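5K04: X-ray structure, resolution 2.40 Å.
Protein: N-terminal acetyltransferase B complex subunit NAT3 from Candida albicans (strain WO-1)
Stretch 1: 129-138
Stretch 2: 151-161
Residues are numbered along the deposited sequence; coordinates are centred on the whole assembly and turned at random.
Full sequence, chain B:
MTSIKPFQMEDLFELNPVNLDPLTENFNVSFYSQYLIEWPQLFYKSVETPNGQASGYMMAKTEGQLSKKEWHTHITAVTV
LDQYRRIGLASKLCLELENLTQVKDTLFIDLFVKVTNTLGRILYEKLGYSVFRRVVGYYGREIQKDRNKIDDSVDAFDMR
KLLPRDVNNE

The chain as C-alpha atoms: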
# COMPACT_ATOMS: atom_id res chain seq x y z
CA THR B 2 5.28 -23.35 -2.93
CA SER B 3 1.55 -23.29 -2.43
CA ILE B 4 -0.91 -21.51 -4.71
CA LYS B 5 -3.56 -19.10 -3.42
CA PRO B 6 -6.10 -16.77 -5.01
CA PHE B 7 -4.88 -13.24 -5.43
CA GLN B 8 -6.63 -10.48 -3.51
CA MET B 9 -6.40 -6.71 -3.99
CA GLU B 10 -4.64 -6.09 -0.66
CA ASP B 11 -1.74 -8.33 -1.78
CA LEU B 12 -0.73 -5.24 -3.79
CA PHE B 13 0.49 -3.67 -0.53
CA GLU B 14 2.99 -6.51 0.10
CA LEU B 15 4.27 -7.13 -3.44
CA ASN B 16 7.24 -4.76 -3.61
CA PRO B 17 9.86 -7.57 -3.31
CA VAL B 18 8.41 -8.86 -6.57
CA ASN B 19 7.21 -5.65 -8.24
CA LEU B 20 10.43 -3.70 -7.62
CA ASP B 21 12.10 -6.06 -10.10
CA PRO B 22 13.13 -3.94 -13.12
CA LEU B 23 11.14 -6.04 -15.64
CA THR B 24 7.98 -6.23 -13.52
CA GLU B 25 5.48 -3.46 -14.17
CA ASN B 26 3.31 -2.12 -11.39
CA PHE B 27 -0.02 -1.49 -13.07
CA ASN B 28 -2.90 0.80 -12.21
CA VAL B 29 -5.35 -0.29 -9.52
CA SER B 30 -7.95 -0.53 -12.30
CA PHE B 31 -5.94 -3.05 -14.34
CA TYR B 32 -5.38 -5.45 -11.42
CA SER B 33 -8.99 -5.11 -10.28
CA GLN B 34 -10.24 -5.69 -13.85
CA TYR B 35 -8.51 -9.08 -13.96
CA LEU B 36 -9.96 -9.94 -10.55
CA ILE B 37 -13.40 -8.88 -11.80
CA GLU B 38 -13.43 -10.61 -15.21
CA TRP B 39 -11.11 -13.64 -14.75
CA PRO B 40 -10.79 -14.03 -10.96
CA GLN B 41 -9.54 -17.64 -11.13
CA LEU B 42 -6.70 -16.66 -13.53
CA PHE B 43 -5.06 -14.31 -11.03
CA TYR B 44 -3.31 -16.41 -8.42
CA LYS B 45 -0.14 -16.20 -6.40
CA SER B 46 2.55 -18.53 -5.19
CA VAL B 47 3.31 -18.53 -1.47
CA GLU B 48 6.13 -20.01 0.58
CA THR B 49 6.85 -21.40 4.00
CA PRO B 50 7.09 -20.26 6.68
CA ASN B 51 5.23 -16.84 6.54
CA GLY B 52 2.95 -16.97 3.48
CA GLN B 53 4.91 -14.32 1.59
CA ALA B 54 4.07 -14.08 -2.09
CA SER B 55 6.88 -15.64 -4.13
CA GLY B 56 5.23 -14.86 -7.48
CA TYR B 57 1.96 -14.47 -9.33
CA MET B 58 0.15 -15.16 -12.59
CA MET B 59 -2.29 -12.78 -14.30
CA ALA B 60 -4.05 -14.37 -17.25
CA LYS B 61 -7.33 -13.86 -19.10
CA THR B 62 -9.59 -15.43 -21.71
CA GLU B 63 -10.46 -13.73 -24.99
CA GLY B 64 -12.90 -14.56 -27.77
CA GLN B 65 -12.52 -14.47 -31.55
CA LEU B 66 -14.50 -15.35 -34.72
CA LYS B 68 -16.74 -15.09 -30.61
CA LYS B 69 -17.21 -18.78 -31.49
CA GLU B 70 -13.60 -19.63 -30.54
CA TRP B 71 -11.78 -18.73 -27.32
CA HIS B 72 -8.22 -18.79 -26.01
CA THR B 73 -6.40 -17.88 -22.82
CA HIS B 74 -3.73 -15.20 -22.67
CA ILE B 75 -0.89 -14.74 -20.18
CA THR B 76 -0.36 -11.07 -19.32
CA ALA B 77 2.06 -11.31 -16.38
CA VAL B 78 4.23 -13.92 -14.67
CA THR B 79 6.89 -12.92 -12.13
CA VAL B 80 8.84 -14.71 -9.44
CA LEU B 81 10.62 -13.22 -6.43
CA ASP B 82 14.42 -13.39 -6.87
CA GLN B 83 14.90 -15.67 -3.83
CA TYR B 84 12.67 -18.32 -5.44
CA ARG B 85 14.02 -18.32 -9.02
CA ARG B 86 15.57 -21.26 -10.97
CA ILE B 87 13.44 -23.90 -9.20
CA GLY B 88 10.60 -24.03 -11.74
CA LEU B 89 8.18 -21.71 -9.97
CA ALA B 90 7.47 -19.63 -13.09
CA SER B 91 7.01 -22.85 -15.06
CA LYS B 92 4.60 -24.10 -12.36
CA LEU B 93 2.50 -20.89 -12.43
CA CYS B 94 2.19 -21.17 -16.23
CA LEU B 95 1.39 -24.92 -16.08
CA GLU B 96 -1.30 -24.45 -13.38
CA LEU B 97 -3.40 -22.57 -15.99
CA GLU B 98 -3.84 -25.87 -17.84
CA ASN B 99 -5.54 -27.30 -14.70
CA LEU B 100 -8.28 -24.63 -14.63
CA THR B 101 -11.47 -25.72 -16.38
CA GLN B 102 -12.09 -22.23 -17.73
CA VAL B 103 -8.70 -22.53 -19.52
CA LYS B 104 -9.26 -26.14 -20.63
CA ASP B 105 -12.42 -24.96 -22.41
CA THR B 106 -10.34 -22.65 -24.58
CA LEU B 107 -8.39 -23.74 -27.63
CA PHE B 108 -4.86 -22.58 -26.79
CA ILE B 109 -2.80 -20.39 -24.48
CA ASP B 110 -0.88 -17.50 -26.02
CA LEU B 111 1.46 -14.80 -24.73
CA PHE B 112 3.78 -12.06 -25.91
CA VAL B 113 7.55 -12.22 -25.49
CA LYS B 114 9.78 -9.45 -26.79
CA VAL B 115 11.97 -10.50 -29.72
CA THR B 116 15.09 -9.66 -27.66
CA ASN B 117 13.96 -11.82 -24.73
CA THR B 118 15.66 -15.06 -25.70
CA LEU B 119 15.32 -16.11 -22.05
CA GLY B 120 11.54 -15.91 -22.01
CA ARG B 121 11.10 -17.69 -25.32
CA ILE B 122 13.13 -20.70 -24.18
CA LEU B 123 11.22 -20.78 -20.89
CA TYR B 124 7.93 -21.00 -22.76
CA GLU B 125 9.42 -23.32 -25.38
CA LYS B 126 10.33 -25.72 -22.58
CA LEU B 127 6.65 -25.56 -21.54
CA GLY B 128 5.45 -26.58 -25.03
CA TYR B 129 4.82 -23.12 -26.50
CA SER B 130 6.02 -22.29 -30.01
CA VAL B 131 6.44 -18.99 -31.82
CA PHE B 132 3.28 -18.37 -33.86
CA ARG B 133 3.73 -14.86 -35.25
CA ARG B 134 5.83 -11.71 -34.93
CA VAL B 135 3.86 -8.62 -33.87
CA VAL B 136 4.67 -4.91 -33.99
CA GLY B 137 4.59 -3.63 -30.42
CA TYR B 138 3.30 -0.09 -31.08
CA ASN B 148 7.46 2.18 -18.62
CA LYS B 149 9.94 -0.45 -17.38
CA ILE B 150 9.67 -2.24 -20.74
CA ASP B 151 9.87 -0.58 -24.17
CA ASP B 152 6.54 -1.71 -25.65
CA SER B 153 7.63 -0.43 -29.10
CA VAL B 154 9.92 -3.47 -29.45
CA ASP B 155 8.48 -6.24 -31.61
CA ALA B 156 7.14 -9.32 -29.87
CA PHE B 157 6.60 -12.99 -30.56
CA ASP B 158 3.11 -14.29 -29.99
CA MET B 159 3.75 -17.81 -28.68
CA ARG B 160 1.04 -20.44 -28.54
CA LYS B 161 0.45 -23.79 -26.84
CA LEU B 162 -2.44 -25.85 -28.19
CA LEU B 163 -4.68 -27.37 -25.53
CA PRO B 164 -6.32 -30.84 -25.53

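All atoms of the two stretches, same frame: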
# COMPACT_ATOMS: atom_id res chain seq x y z
N TYR B 129 5.23 -24.20 -25.63
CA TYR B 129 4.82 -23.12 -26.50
C TYR B 129 5.74 -23.04 -27.70
O TYR B 129 6.92 -23.40 -27.62
CB TYR B 129 4.83 -21.78 -25.75
CG TYR B 129 3.79 -21.67 -24.66
CD1 TYR B 129 3.97 -22.32 -23.45
CD2 TYR B 129 2.63 -20.92 -24.84
CE1 TYR B 129 3.02 -22.23 -22.45
CE2 TYR B 129 1.67 -20.82 -23.84
CZ TYR B 129 1.88 -21.49 -22.64
OH TYR B 129 0.95 -21.44 -21.64
N SER B 130 5.21 -22.55 -28.82
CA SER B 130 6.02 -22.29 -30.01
C SER B 130 5.66 -20.93 -30.59
O SER B 130 4.53 -20.46 -30.46
CB SER B 130 5.85 -23.40 -31.09
OG SER B 130 4.49 -23.71 -31.31
N VAL B 131 6.65 -20.29 -31.21
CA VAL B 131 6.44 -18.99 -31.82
C VAL B 131 5.44 -19.12 -32.96
O VAL B 131 5.67 -19.86 -33.92
CB VAL B 131 7.75 -18.39 -32.33
CG1 VAL B 131 7.44 -17.29 -33.32
CG2 VAL B 131 8.60 -17.85 -31.17
N PHE B 132 4.34 -18.39 -32.86
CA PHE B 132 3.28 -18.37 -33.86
C PHE B 132 3.42 -17.22 -34.85
O PHE B 132 3.24 -17.41 -36.05
CB PHE B 132 1.91 -18.31 -33.16
CG PHE B 132 0.72 -18.29 -34.10
CD1 PHE B 132 0.31 -19.45 -34.75
CD2 PHE B 132 0.00 -17.11 -34.30
CE1 PHE B 132 -0.78 -19.44 -35.60
CE2 PHE B 132 -1.09 -17.09 -35.16
CZ PHE B 132 -1.49 -18.26 -35.81
N ARG B 133 3.76 -16.02 -34.38
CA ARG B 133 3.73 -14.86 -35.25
C ARG B 133 4.45 -13.69 -34.59
O ARG B 133 4.31 -13.46 -33.38
CB ARG B 133 2.28 -14.47 -35.61
CG ARG B 133 2.15 -13.22 -36.45
CD ARG B 133 1.20 -13.35 -37.64
NE ARG B 133 -0.19 -13.51 -37.25
CZ ARG B 133 -1.25 -13.19 -38.00
NH1 ARG B 133 -1.11 -12.65 -39.20
NH2 ARG B 133 -2.47 -13.41 -37.52
N ARG B 134 5.22 -12.95 -35.39
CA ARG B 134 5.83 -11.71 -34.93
C ARG B 134 4.81 -10.58 -35.02
O ARG B 134 4.06 -10.48 -35.98
CB ARG B 134 7.06 -11.39 -35.78
CG ARG B 134 7.86 -10.21 -35.25
CD ARG B 134 8.95 -9.78 -36.22
NE ARG B 134 10.26 -10.33 -35.87
CZ ARG B 134 11.29 -9.61 -35.44
NH1 ARG B 134 12.44 -10.21 -35.15
NH2 ARG B 134 11.18 -8.29 -35.31
N VAL B 135 4.80 -9.73 -33.98
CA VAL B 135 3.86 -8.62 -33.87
C VAL B 135 4.58 -7.33 -33.47
O VAL B 135 5.59 -7.34 -32.76
CB VAL B 135 2.73 -8.94 -32.86
CG1 VAL B 135 1.84 -10.05 -33.41
CG2 VAL B 135 3.30 -9.34 -31.52
N VAL B 136 3.97 -6.20 -33.86
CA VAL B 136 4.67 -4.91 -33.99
C VAL B 136 5.15 -4.38 -32.64
O VAL B 136 6.31 -3.99 -32.49
CB VAL B 136 3.75 -3.89 -34.69
CG1 VAL B 136 4.26 -2.47 -34.47
CG2 VAL B 136 3.63 -4.21 -36.17
N GLY B 137 4.25 -4.27 -31.67
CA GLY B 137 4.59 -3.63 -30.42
C GLY B 137 3.90 -2.29 -30.19
O GLY B 137 3.32 -2.06 -29.13
N TYR B 138 3.97 -1.40 -31.18
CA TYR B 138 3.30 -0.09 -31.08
C TYR B 138 2.90 0.44 -32.45
O TYR B 138 1.74 0.74 -32.71
CB TYR B 138 4.21 0.91 -30.36
CG TYR B 138 3.69 2.34 -30.32
CD1 TYR B 138 2.80 2.75 -29.33
CD2 TYR B 138 4.11 3.29 -31.26
CE1 TYR B 138 2.33 4.06 -29.28
CE2 TYR B 138 3.64 4.60 -31.22
CZ TYR B 138 2.75 4.98 -30.23
OH TYR B 138 2.29 6.27 -30.19
N ASP B 151 10.15 -1.26 -22.90
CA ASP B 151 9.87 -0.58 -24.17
C ASP B 151 8.85 -1.40 -24.95
O ASP B 151 9.19 -2.43 -25.54
CB ASP B 151 11.17 -0.41 -24.97
CG ASP B 151 11.03 0.54 -26.14
OD1 ASP B 151 9.91 1.04 -26.40
OD2 ASP B 151 12.05 0.80 -26.81
N ASP B 152 7.59 -0.96 -24.95
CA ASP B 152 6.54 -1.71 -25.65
C ASP B 152 6.60 -1.54 -27.17
O ASP B 152 5.89 -2.28 -27.87
CB ASP B 152 5.16 -1.29 -25.14
CG ASP B 152 4.84 -1.89 -23.79
OD1 ASP B 152 5.48 -2.90 -23.42
OD2 ASP B 152 3.95 -1.36 -23.09
N SER B 153 7.40 -0.61 -27.67
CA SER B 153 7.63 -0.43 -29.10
C SER B 153 8.49 -1.52 -29.72
O SER B 153 8.55 -1.62 -30.95
CB SER B 153 8.29 0.93 -29.35
OG SER B 153 9.67 0.91 -29.01
N VAL B 154 9.16 -2.35 -28.91
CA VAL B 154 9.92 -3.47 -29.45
C VAL B 154 8.98 -4.57 -29.91
O VAL B 154 7.99 -4.91 -29.23
CB VAL B 154 10.92 -4.01 -28.41
CG1 VAL B 154 11.59 -5.29 -28.91
CG2 VAL B 154 11.96 -2.95 -28.06
N ASP B 155 9.27 -5.14 -31.08
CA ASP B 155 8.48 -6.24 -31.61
C ASP B 155 8.39 -7.38 -30.60
O ASP B 155 9.26 -7.56 -29.74
CB ASP B 155 9.10 -6.76 -32.91
CG ASP B 155 9.00 -5.76 -34.06
OD1 ASP B 155 8.68 -4.58 -33.80
OD2 ASP B 155 9.24 -6.18 -35.21
N ALA B 156 7.34 -8.17 -30.73
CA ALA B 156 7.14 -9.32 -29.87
C ALA B 156 6.85 -10.57 -30.69
O ALA B 156 6.47 -10.50 -31.87
CB ALA B 156 6.01 -9.09 -28.87
N PHE B 157 7.07 -11.71 -30.06
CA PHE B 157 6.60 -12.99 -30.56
C PHE B 157 5.33 -13.36 -29.80
O PHE B 157 5.35 -13.44 -28.56
CB PHE B 157 7.66 -14.08 -30.37
CG PHE B 157 8.83 -13.94 -31.29
CD1 PHE B 157 8.65 -13.71 -32.64
CD2 PHE B 157 10.13 -14.07 -30.80
CE1 PHE B 157 9.74 -13.59 -33.49
CE2 PHE B 157 11.23 -13.96 -31.65
CZ PHE B 157 11.03 -13.72 -33.00
N ASP B 158 4.23 -13.54 -30.52
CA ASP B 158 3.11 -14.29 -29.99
C ASP B 158 3.46 -15.76 -30.02
O ASP B 158 3.75 -16.31 -31.09
CB ASP B 158 1.84 -14.04 -30.80
CG ASP B 158 0.63 -14.76 -30.23
OD1 ASP B 158 0.11 -14.30 -29.19
OD2 ASP B 158 0.21 -15.79 -30.80
N MET B 159 3.46 -16.39 -28.85
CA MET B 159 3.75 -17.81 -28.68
C MET B 159 2.48 -18.52 -28.25
O MET B 159 1.72 -18.00 -27.42
CB MET B 159 4.87 -18.03 -27.64
CG MET B 159 6.17 -17.29 -27.97
SD MET B 159 7.49 -17.57 -26.82
CE MET B 159 7.83 -19.23 -27.26
N ARG B 160 2.25 -19.70 -28.81
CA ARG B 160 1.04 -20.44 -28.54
C ARG B 160 1.35 -21.86 -28.09
O ARG B 160 2.35 -22.46 -28.49
CB ARG B 160 0.15 -20.51 -29.76
CG ARG B 160 -0.47 -19.21 -30.14
CD ARG B 160 -1.29 -19.43 -31.39
NE ARG B 160 -2.09 -18.26 -31.74
CZ ARG B 160 -3.12 -18.31 -32.57
NH1 ARG B 160 -3.48 -19.47 -33.12
NH2 ARG B 160 -3.80 -17.21 -32.84
N LYS B 161 0.47 -22.38 -27.22
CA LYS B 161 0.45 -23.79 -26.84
C LYS B 161 -0.97 -24.32 -27.02
O LYS B 161 -1.88 -23.94 -26.28
CB LYS B 161 0.91 -24.00 -25.40
CG LYS B 161 0.77 -25.45 -24.95
CD LYS B 161 1.52 -25.67 -23.65
CE LYS B 161 1.47 -27.12 -23.17
NZ LYS B 161 1.93 -27.20 -21.74

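Residues 130-135 and 156-161 form neighbouring antiparallel strands, their N-to-C directions 132° apart, and the two stretches together bury 1061 Å². Tyr129, Arg160 and Phe132 have the most area covered by the opposing stretch (98, 91 and 79 Å²). Tyr129 spends much of its area on Lys161 and Met159, while Arg160 and Phe132 stack on each other.

Tyr129 lies just before its strand, where its chi1 of -67° (m) sets the ring beside Lys161. The evidence for a CH-pi contact is direct: Lys161 CB stands 3.6 Å from the centroid of the Tyr129 ring, 11° off its normal. Lys161 thus offers the aliphatic base of an extended chain (all four chi angles t) while its charged end leads away. Tyr129 CB also meets Met159 CB at 4.2 Å, and Tyr129 CA makes a CA-H...O contact with Arg160 O at 3.2 Å. That carbonyl also accepts from Ser130 N at 2.9 Å, and Arg160 N returns a bond of 2.9 Å to Ser130 O, closing a hydrogen-bonded pair.

Arg160 and Phe132 meet through their side chains. The guanidinium lies flat on the phenyl ring, planes at 2° and centres 3.6 Å apart; Arg160 CZ is 3.6 Å from the centroid of the Phe132 ring, 16° off the normal, a cation-pi geometry. The methylene adds to it, with Arg160 CD 3.9 Å from the same centroid. Within its own strand, Arg160 NE forms a salt bridge with Asp158 OD2 at 3.5 Å, so a long, flat, charged side chain serves both partners.

Phe132 can point toward the other strand because it sits in a beta bulge: the register shifts by one between Val131-Met159 and Arg133-Asp158. Asp158 O accepts from Phe132 N at 2.8 Å and, weakly, from Arg133 N at 3.3 Å, while Asp158 N donates to Arg133 O at 2.9 Å. Beyond the bulge, Val135 N to Ala156 O and Ala156 N to Val135 O, both 2.8 Å, restore the regular pattern.

On the face that carries Val131, Phe157 and Met159 the packing is apolar, with Val131 CG1 3.8 Å from Phe157 CD1 and Val131 CG2 4.1 Å from Met159 CG; exposed Arg134 starts on that face too, and its NH2 reaches Asp155 OD2 at 2.9 Å in a hydrogen-bonded salt bridge. On the other face, Val135 CG2 lies 3.8 Å from the CB of buried Ala156. Further on, Gly137 has phi/psi of 110/-50, and an ideal CB there would fall 2.6 Å from Val154 O, so glycine suits both the backbone and the close approach.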